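Local atomic coordinates of LamCAT (Aquimarina, PDB entry 6JH5), a protein that probably hydrolyses the beta-1,3-glucan laminarin, as a marine bacterial laminarinase of glycoside hydrolase family 16. Residues N14-S17 / S18-F22; R57-G61 / G62-T66. All coordinates share one frame; numbering follows the deposited sequence.

Contact 1: residues N14-S17 / S18-F22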
loop_
_atom_site.group_PDB
_atom_site.type_symbol
_atom_site.label_atom_id
_atom_site.label_comp_id
_atom_site.label_asym_id
_atom_site.label_seq_id
_atom_site.Cartn_x
_atom_site.Cartn_y
_atom_site.Cartn_z
ATOM N N ASN A 14 11.271 -17.952 -4.140
ATOM C CA ASN A 14 11.883 -18.676 -3.004
ATOM C C ASN A 14 12.096 -17.764 -1.791
ATOM O O ASN A 14 12.204 -18.276 -0.670
ATOM C CB ASN A 14 13.178 -19.344 -3.460
ATOM C CG ASN A 14 12.972 -20.293 -4.625
ATOM O OD1 ASN A 14 13.427 -20.040 -5.735
ATOM N ND2 ASN A 14 12.243 -21.357 -4.381
ATOM N N GLY A 15 12.167 -16.461 -2.014
ATOM C CA GLY A 15 12.462 -15.531 -0.923
ATOM C C GLY A 15 12.059 -14.121 -1.292
ATOM O O GLY A 15 11.470 -13.938 -2.308
ATOM N N ILE A 16 12.374 -13.193 -0.411
ATOM C CA ILE A 16 12.039 -11.771 -0.623
ATOM C C ILE A 16 13.268 -11.143 -1.254
ATOM O O ILE A 16 14.326 -11.314 -0.744
ATOM C CB ILE A 16 11.675 -11.140 0.726
ATOM C CG1 ILE A 16 10.443 -11.839 1.306
ATOM C CG2 ILE A 16 11.457 -9.653 0.547
ATOM C CD1 ILE A 16 10.037 -11.360 2.644
ATOM N N SER A 17 13.069 -10.423 -2.331
ATOM C CA SER A 17 14.264 -9.841 -2.963
ATOM C C SER A 17 14.873 -8.768 -2.076
ATOM O O SER A 17 14.220 -8.172 -1.276
ATOM C CB SER A 17 13.945 -9.309 -4.281
ATOM O OG SER A 17 13.276 -8.098 -4.169
ATOM N N SER A 18 16.102 -8.412 -2.413
ATOM C CA SER A 18 16.871 -7.388 -1.675
ATOM C C SER A 18 16.408 -5.986 -2.082
ATOM O O SER A 18 16.880 -5.025 -1.545
ATOM C CB SER A 18 18.316 -7.577 -1.914
ATOM O OG SER A 18 18.618 -7.178 -3.214
ATOM N N ASP A 19 15.392 -5.920 -2.947
ATOM C CA ASP A 19 14.800 -4.620 -3.354
ATOM C C ASP A 19 13.889 -4.103 -2.238
ATOM O O ASP A 19 13.453 -3.025 -2.330
ATOM C CB ASP A 19 14.095 -4.711 -4.708
ATOM C CG ASP A 19 15.041 -5.097 -5.835
ATOM O OD1 ASP A 19 16.188 -4.778 -5.727
ATOM O OD2 ASP A 19 14.602 -5.752 -6.758
ATOM N N TRP A 20 13.653 -4.896 -1.203
ATOM C CA TRP A 20 12.767 -4.467 -0.095
ATOM C C TRP A 20 13.546 -4.155 1.190
ATOM O O TRP A 20 14.397 -4.898 1.546
ATOM C CB TRP A 20 11.712 -5.526 0.207
ATOM C CG TRP A 20 10.813 -5.895 -0.926
ATOM C CD1 TRP A 20 10.981 -6.938 -1.777
ATOM C CD2 TRP A 20 9.578 -5.266 -1.301
ATOM N NE1 TRP A 20 9.948 -7.003 -2.659
ATOM C CE2 TRP A 20 9.073 -5.993 -2.392
ATOM C CE3 TRP A 20 8.850 -4.172 -0.825
ATOM C CZ2 TRP A 20 7.887 -5.658 -3.022
ATOM C CZ3 TRP A 20 7.678 -3.836 -1.451
ATOM C CH2 TRP A 20 7.210 -4.575 -2.529
ATOM N N VAL A 21 13.173 -3.043 1.809
ATOM C CA VAL A 21 13.685 -2.515 3.104
ATOM C C VAL A 21 12.524 -2.616 4.104
ATOM O O VAL A 21 11.424 -2.390 3.713
ATOM C CB VAL A 21 14.139 -1.052 2.907
ATOM C CG1 VAL A 21 14.623 -0.431 4.189
ATOM C CG2 VAL A 21 15.222 -0.985 1.855
ATOM N N PHE A 22 12.811 -2.895 5.366
ATOM C CA PHE A 22 11.726 -3.125 6.344
ATOM C C PHE A 22 11.683 -2.078 7.443
ATOM O O PHE A 22 12.701 -1.658 7.896
ATOM C CB PHE A 22 11.885 -4.509 6.972
ATOM C CG PHE A 22 11.636 -5.637 6.008
ATOM C CD1 PHE A 22 12.582 -5.995 5.069
ATOM C CD2 PHE A 22 10.441 -6.326 6.027
ATOM C CE1 PHE A 22 12.350 -7.025 4.181
ATOM C CE2 PHE A 22 10.214 -7.355 5.136
ATOM C CZ PHE A 22 11.161 -7.690 4.210
HETATM O O HOH W 1 14.851 -7.714 1.480
#
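Ile-16 lays its side chain against two aromatic residues further along the same piece of chain, Trp-20 and Phe-22. Its branches divide at CB. Ile-16 CG2 stands anti to the backbone N and meets the indole at a slant, 3.6 Å from Trp-20 CD1; the two side chains cross at about a right angle. The other branch leaves through CG1 with chi2 extended at 177°, which carries Ile-16 CD1 to the rim of the phenyl ring, 4.1 Å from Phe-22 CZ and near the ring plane. Beyond these segments Ile-16, Trp-20 and Phe-22 all touch Met-70 of strand 63-71. A type I beta turn from Ser-17 to Trp-20 brings the chain round, leading from the loop after strand 5-10 into the short strand 21-22 of the family 16 jelly-roll sandwich. The closing bond of the turn, Trp-20 N to Ser-17 O at 3.3 Å, is weak. A water supplements it, donating to both Ser-17 O and Trp-20 O, while Ser-17 O also lies at the indole edge, in plane. The Ser-17 hydroxyl accepts from the backbone of the turn, with Asp-19 N 3.3 Å from Ser-17 OG and an angle at hydrogen of 153°. Asp-10 gathers two of the polar ends, its OD2 hydrogen-bonding both Ser-17 OG and Trp-20 NE1; the Asp-19 carboxylate turns instead to Arg-75, in a salt bridge, and to Trp-8 NE1.

Contact 2: residues R57-G61 / G62-T66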
loop_
_atom_site.group_PDB
_atom_site.type_symbol
_atom_site.label_atom_id
_atom_site.label_comp_id
_atom_site.label_asym_id
_atom_site.label_seq_id
_atom_site.Cartn_x
_atom_site.Cartn_y
_atom_site.Cartn_z
ATOM N N ARG A 57 -0.689 -11.397 17.567
ATOM C CA ARG A 57 -0.900 -10.822 18.907
ATOM C C ARG A 57 0.352 -11.188 19.673
ATOM O O ARG A 57 0.520 -12.332 20.004
ATOM C CB ARG A 57 -2.065 -11.499 19.604
ATOM C CG ARG A 57 -3.374 -10.819 19.294
ATOM C CD ARG A 57 -4.529 -11.536 19.913
ATOM N NE ARG A 57 -4.576 -11.205 21.314
ATOM C CZ ARG A 57 -5.079 -11.990 22.242
ATOM N NH1 ARG A 57 -5.588 -13.165 21.914
ATOM N NH2 ARG A 57 -5.088 -11.596 23.496
ATOM N N GLU A 58 1.209 -10.217 19.854
ATOM C CA GLU A 58 2.516 -10.482 20.470
ATOM C C GLU A 58 2.926 -9.185 21.155
ATOM O O GLU A 58 2.689 -8.140 20.588
ATOM C CB GLU A 58 3.374 -10.950 19.292
ATOM C CG GLU A 58 4.812 -10.556 19.296
ATOM C CD GLU A 58 5.596 -11.277 18.213
ATOM O OE1 GLU A 58 6.678 -11.761 18.530
ATOM O OE2 GLU A 58 5.148 -11.338 17.104
ATOM N N SER A 59 3.559 -9.285 22.313
ATOM C CA SER A 59 3.977 -8.077 23.055
ATOM C C SER A 59 5.406 -7.705 22.707
ATOM O O SER A 59 6.260 -8.554 22.832
ATOM C CB SER A 59 3.937 -8.330 24.532
ATOM O OG SER A 59 2.646 -8.682 24.950
ATOM N N ILE A 60 5.617 -6.489 22.241
ATOM C CA ILE A 60 7.006 -6.023 22.009
ATOM C C ILE A 60 7.026 -4.507 22.044
ATOM O O ILE A 60 6.141 -3.924 21.515
ATOM C CB ILE A 60 7.536 -6.538 20.675
ATOM C CG1 ILE A 60 8.913 -5.946 20.384
ATOM C CG2 ILE A 60 6.531 -6.232 19.576
ATOM C CD1 ILE A 60 9.611 -6.640 19.266
ATOM N N GLY A 61 7.995 -3.911 22.721
ATOM C CA GLY A 61 8.144 -2.447 22.695
ATOM C C GLY A 61 6.960 -1.687 23.250
ATOM O O GLY A 61 6.861 -0.529 22.973
ATOM N N GLY A 62 6.150 -2.324 24.086
ATOM C CA GLY A 62 4.973 -1.638 24.638
ATOM C C GLY A 62 3.734 -1.801 23.790
ATOM O O GLY A 62 2.723 -1.298 24.171
ATOM N N TYR A 63 3.829 -2.566 22.715
ATOM C CA TYR A 63 2.701 -2.757 21.774
ATOM C C TYR A 63 2.223 -4.199 21.833
ATOM O O TYR A 63 2.963 -5.046 22.285
ATOM C CB TYR A 63 3.106 -2.287 20.376
ATOM C CG TYR A 63 3.388 -0.817 20.393
ATOM C CD1 TYR A 63 2.362 0.091 20.270
ATOM C CD2 TYR A 63 4.651 -0.344 20.661
ATOM C CE1 TYR A 63 2.588 1.445 20.356
ATOM C CE2 TYR A 63 4.899 1.007 20.737
ATOM C CZ TYR A 63 3.863 1.901 20.592
ATOM O OH TYR A 63 4.097 3.228 20.695
ATOM N N ASN A 64 0.995 -4.425 21.382
ATOM C CA ASN A 64 0.353 -5.756 21.533
ATOM C C ASN A 64 0.152 -6.514 20.221
ATOM O O ASN A 64 -0.403 -7.576 20.258
ATOM C CB ASN A 64 -0.958 -5.588 22.287
ATOM C CG ASN A 64 -0.690 -4.949 23.624
ATOM O OD1 ASN A 64 0.216 -5.349 24.317
ATOM N ND2 ASN A 64 -1.444 -3.926 23.946
ATOM N N TYR A 65 0.552 -5.917 19.114
ATOM C CA TYR A 65 0.428 -6.575 17.800
ATOM C C TYR A 65 1.725 -6.343 17.021
ATOM O O TYR A 65 2.366 -5.345 17.197
ATOM C CB TYR A 65 -0.745 -6.020 16.985
ATOM C CG TYR A 65 -2.064 -6.029 17.705
ATOM C CD1 TYR A 65 -2.862 -7.148 17.703
ATOM C CD2 TYR A 65 -2.489 -4.927 18.411
ATOM C CE1 TYR A 65 -4.069 -7.161 18.379
ATOM C CE2 TYR A 65 -3.688 -4.923 19.089
ATOM C CZ TYR A 65 -4.482 -6.046 19.078
ATOM O OH TYR A 65 -5.654 -6.052 19.755
ATOM N N THR A 66 2.051 -7.311 16.186
ATOM C CA THR A 66 3.208 -7.195 15.279
ATOM C C THR A 66 2.733 -7.461 13.859
ATOM O O THR A 66 1.775 -8.154 13.669
ATOM C CB THR A 66 4.353 -8.140 15.651
ATOM O OG1 THR A 66 3.856 -9.468 15.613
ATOM C CG2 THR A 66 4.942 -7.797 16.996
#
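Tyr-63 and Tyr-65 set their rings against different parts of the chain before them: the turn for Tyr-63, the Arg-57 side chain for Tyr-65. Ile-60 O lies at the edge of the Tyr-63 ring, near its plane, whereas Gly-61 O approaches obliquely, 3.2 Å from Tyr-63 CD2. The Tyr-65 ring runs alongside the Arg-57 side chain, both pointing the same way, and Arg-57 CG comes at a slant to within 3.8 Å of Tyr-65 CE1; the guanidinium plane is turned 48° from the ring. Outside the segments, Tyr-65 also meets the ring of Phe-219, and its OH bonds to Asn-216.

Both tyrosines belong to a beta hairpin linking strands 50-60 and 63-71, closed by a type I' turn from Ile-60 to Tyr-63. Gly-61 and Gly-62 fill its two central positions with positive phi, and at Gly-62 any CB would run into the carbonyl oxygen of Gly-61. Next to the turn, Ile-60 and Tyr-63 form an antiparallel hydrogen-bonded pair: Tyr-63 N reaches Ile-60 O at 2.9 Å, and Ile-60 N reaches Tyr-63 O at 3.0 Å. Further back, Glu-58 N bonds to Asn-64 O, at the residue where the chain turns a corner.

Past that corner, Thr-66 OG1 donates to Glu-58 OE2 over 2.7 Å, arriving on the anti side of the carboxylate and 30° out of its plane. Glu-58 CG lies 3.6 Å from Thr-66 CG2. Replacing Glu-58 by an alanine would probably leave the Thr-66 hydroxyl without its acceptor and open a gap beside the threonine methyl. Asn-43 ND2 is a second partner of that hydroxyl. The methyl packs against both neighbours, with chi1 of 59° at Thr-66 placing CG2 anti to the carbonyl carbon, and Thr-66 CG2 is in tight contact with Ile-60 CG2 at 3.4 Å.

From the N terminus, the chain leaves strand 5-10 and makes contact 1, where residues 14-22 turn within a loop and enter strand 21-22. It then passes through strands 37-39 and 44-47 before running out along strand 50-60 to contact 2, which closes the hairpin back into strand 63-71. The two are in series, neither enclosing nor crossing the other, and they do not touch: their centres lie 24 Å apart, with nearest atoms about 11 Å from each other. Strand 63-71 nevertheless connects them, since it leaves the hairpin at 57-66 and, further along, pairs antiparallel with strand 21-22, which contact 1 leads into.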